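Local coordinates for protein phycocyanobilin lyase subunit alpha (Nostoc sp. PCC 7120, PDB 5N3U) that associates with CpcF to form a lyase that is probably required for attaching the phycocyanobilin chromophore to the phycocyanin alpha subunit CpcA, at residues K88-L93 with Q110-L115. Sequence-based numbering, arbitrary orientation.
Sequences KAVPGL and QSLEML
L93 meets three residues of the facing helix, L112, L115 and S111. Its two ends have different partners. Near the backbone, L93 CB rests on the branched end of L112, 3.9 Å from L112 CD2. Farther out, L93 CD1 touches L115 CD1 at 3.6 Å, and the two leucine side chains cross at about a right angle. The same L93 CD1 lies 4.0 Å from S111 CB. L93 CG stands anti to its own carbonyl carbon (chi1 -68°), and chi2 (164°) then sets CD1 against L115 and S111.

L112 reaches across with its branched end. L112 CD2 touches both L93 CB and V90, with V90 CG1 at 4.1 Å. L112 CD1 packs over L93 CB and the L93 carbonyl carbon. An alanine in place of L112 would probably open a gap beside L93 CB and V90 CG1, with their apolar partner gone. V90 also uses its other methyl: V90 CG2 lies 4.1 Å from L115 CD1. All five touching residues are buried, and the contact is apolar. S111 joins it through CB, while its OG hydrogen-bonds to A78 O.

The contact is plain packing between successive helices of a HEAT-repeat region. It joins helix 90-96 to the C-terminal end of helix 102-115. Helix 72-83 touches both segments, with A78 against L93 and K83 against M114. Loop residues D117 and T119 touch V90, L97 and A120 touch L112, and helix 148-157 packs against Q110 and E113.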
loop_
_atom_site.group_PDB
_atom_site.type_symbol
_atom_site.label_atom_id
_atom_site.label_comp_id
_atom_site.label_asym_id
_atom_site.label_seq_id
_atom_site.Cartn_x
_atom_site.Cartn_y
_atom_site.Cartn_z
ATOM N N LYS A 88 -26.370 7.393 17.074
ATOM C CA LYS A 88 -26.951 8.703 16.830
ATOM C C LYS A 88 -27.165 9.032 15.392
ATOM O O LYS A 88 -28.018 9.866 15.034
ATOM C CB LYS A 88 -25.961 9.765 17.359
ATOM C CG LYS A 88 -26.533 11.145 17.372
ATOM C CD LYS A 88 -25.669 12.171 18.123
ATOM C CE LYS A 88 -26.440 13.478 17.916
ATOM N NZ LYS A 88 -25.771 14.697 18.412
ATOM N N ALA A 89 -26.305 8.432 14.528
ATOM C CA ALA A 89 -26.442 8.636 13.077
ATOM C C ALA A 89 -27.622 7.999 12.383
ATOM O O ALA A 89 -27.880 8.274 11.161
ATOM C CB ALA A 89 -25.142 8.157 12.426
ATOM N N VAL A 90 -28.306 7.074 13.075
ATOM C CA VAL A 90 -29.249 6.202 12.431
ATOM C C VAL A 90 -30.363 6.951 11.774
ATOM O O VAL A 90 -30.649 6.717 10.611
ATOM C CB VAL A 90 -29.676 5.055 13.339
ATOM C CG1 VAL A 90 -30.913 4.308 12.855
ATOM C CG2 VAL A 90 -28.542 4.067 13.483
ATOM N N PRO A 91 -30.995 7.936 12.463
ATOM C CA PRO A 91 -32.077 8.620 11.822
ATOM C C PRO A 91 -31.702 9.392 10.539
ATOM O O PRO A 91 -32.447 9.322 9.542
ATOM C CB PRO A 91 -32.609 9.543 12.935
ATOM C CG PRO A 91 -32.269 8.818 14.155
ATOM C CD PRO A 91 -30.937 8.227 13.894
ATOM N N GLY A 92 -30.588 10.078 10.565
ATOM C CA GLY A 92 -30.101 10.757 9.375
ATOM C C GLY A 92 -29.775 9.797 8.247
ATOM O O GLY A 92 -30.058 10.072 7.082
ATOM N N LEU A 93 -29.198 8.641 8.592
ATOM C CA LEU A 93 -28.916 7.618 7.587
ATOM C C LEU A 93 -30.187 7.066 7.021
ATOM O O LEU A 93 -30.311 6.852 5.806
ATOM C CB LEU A 93 -28.004 6.494 8.124
ATOM C CG LEU A 93 -26.606 6.924 8.417
ATOM C CD1 LEU A 93 -25.930 5.881 9.286
ATOM C CD2 LEU A 93 -25.822 7.318 7.124
ATOM N N GLN A 110 -25.241 0.629 3.434
ATOM C CA GLN A 110 -24.027 -0.050 3.905
ATOM C C GLN A 110 -23.700 0.364 5.354
ATOM O O GLN A 110 -23.389 -0.493 6.218
ATOM C CB GLN A 110 -22.830 0.291 3.025
ATOM C CG GLN A 110 -22.908 -0.331 1.662
ATOM C CD GLN A 110 -21.916 0.317 0.642
ATOM O OE1 GLN A 110 -21.372 1.425 0.843
ATOM N NE2 GLN A 110 -21.751 -0.357 -0.494
ATOM N N SER A 111 -23.845 1.653 5.644
ATOM C CA SER A 111 -23.572 2.088 7.019
ATOM C C SER A 111 -24.602 1.578 8.023
ATOM O O SER A 111 -24.245 1.201 9.096
ATOM C CB SER A 111 -23.494 3.618 7.007
ATOM O OG SER A 111 -22.308 3.943 6.310
ATOM N N LEU A 112 -25.865 1.498 7.647
ATOM C CA LEU A 112 -26.890 0.911 8.500
ATOM C C LEU A 112 -26.626 -0.555 8.722
ATOM O O LEU A 112 -26.868 -1.059 9.813
ATOM C CB LEU A 112 -28.257 1.157 7.926
ATOM C CG LEU A 112 -28.666 2.609 8.030
ATOM C CD1 LEU A 112 -29.841 2.938 7.160
ATOM C CD2 LEU A 112 -29.041 3.009 9.472
ATOM N N GLU A 113 -26.109 -1.273 7.721
ATOM C CA GLU A 113 -25.685 -2.656 7.959
ATOM C C GLU A 113 -24.536 -2.725 9.044
ATOM O O GLU A 113 -24.488 -3.666 9.803
ATOM C CB GLU A 113 -25.183 -3.241 6.670
ATOM C CG GLU A 113 -24.788 -4.726 6.700
ATOM C CD GLU A 113 -23.414 -5.056 7.287
ATOM O OE1 GLU A 113 -22.471 -4.185 7.329
ATOM O OE2 GLU A 113 -23.298 -6.230 7.760
ATOM N N MET A 114 -23.610 -1.787 9.044
ATOM C CA MET A 114 -22.510 -1.763 9.960
ATOM C C MET A 114 -22.980 -1.389 11.343
ATOM O O MET A 114 -22.529 -1.976 12.337
ATOM C CB MET A 114 -21.431 -0.808 9.484
ATOM C CG MET A 114 -20.758 -1.249 8.211
ATOM S SD MET A 114 -19.546 0.031 7.699
ATOM C CE MET A 114 -18.328 -0.329 8.848
ATOM N N LEU A 115 -23.963 -0.514 11.430
ATOM C CA LEU A 115 -24.448 -0.064 12.771
ATOM C C LEU A 115 -25.394 -1.044 13.427
ATOM O O LEU A 115 -25.550 -0.993 14.630
ATOM C CB LEU A 115 -25.083 1.273 12.652
ATOM C CG LEU A 115 -24.135 2.385 12.268
ATOM C CD1 LEU A 115 -24.756 3.688 11.878
ATOM C CD2 LEU A 115 -23.151 2.629 13.372
#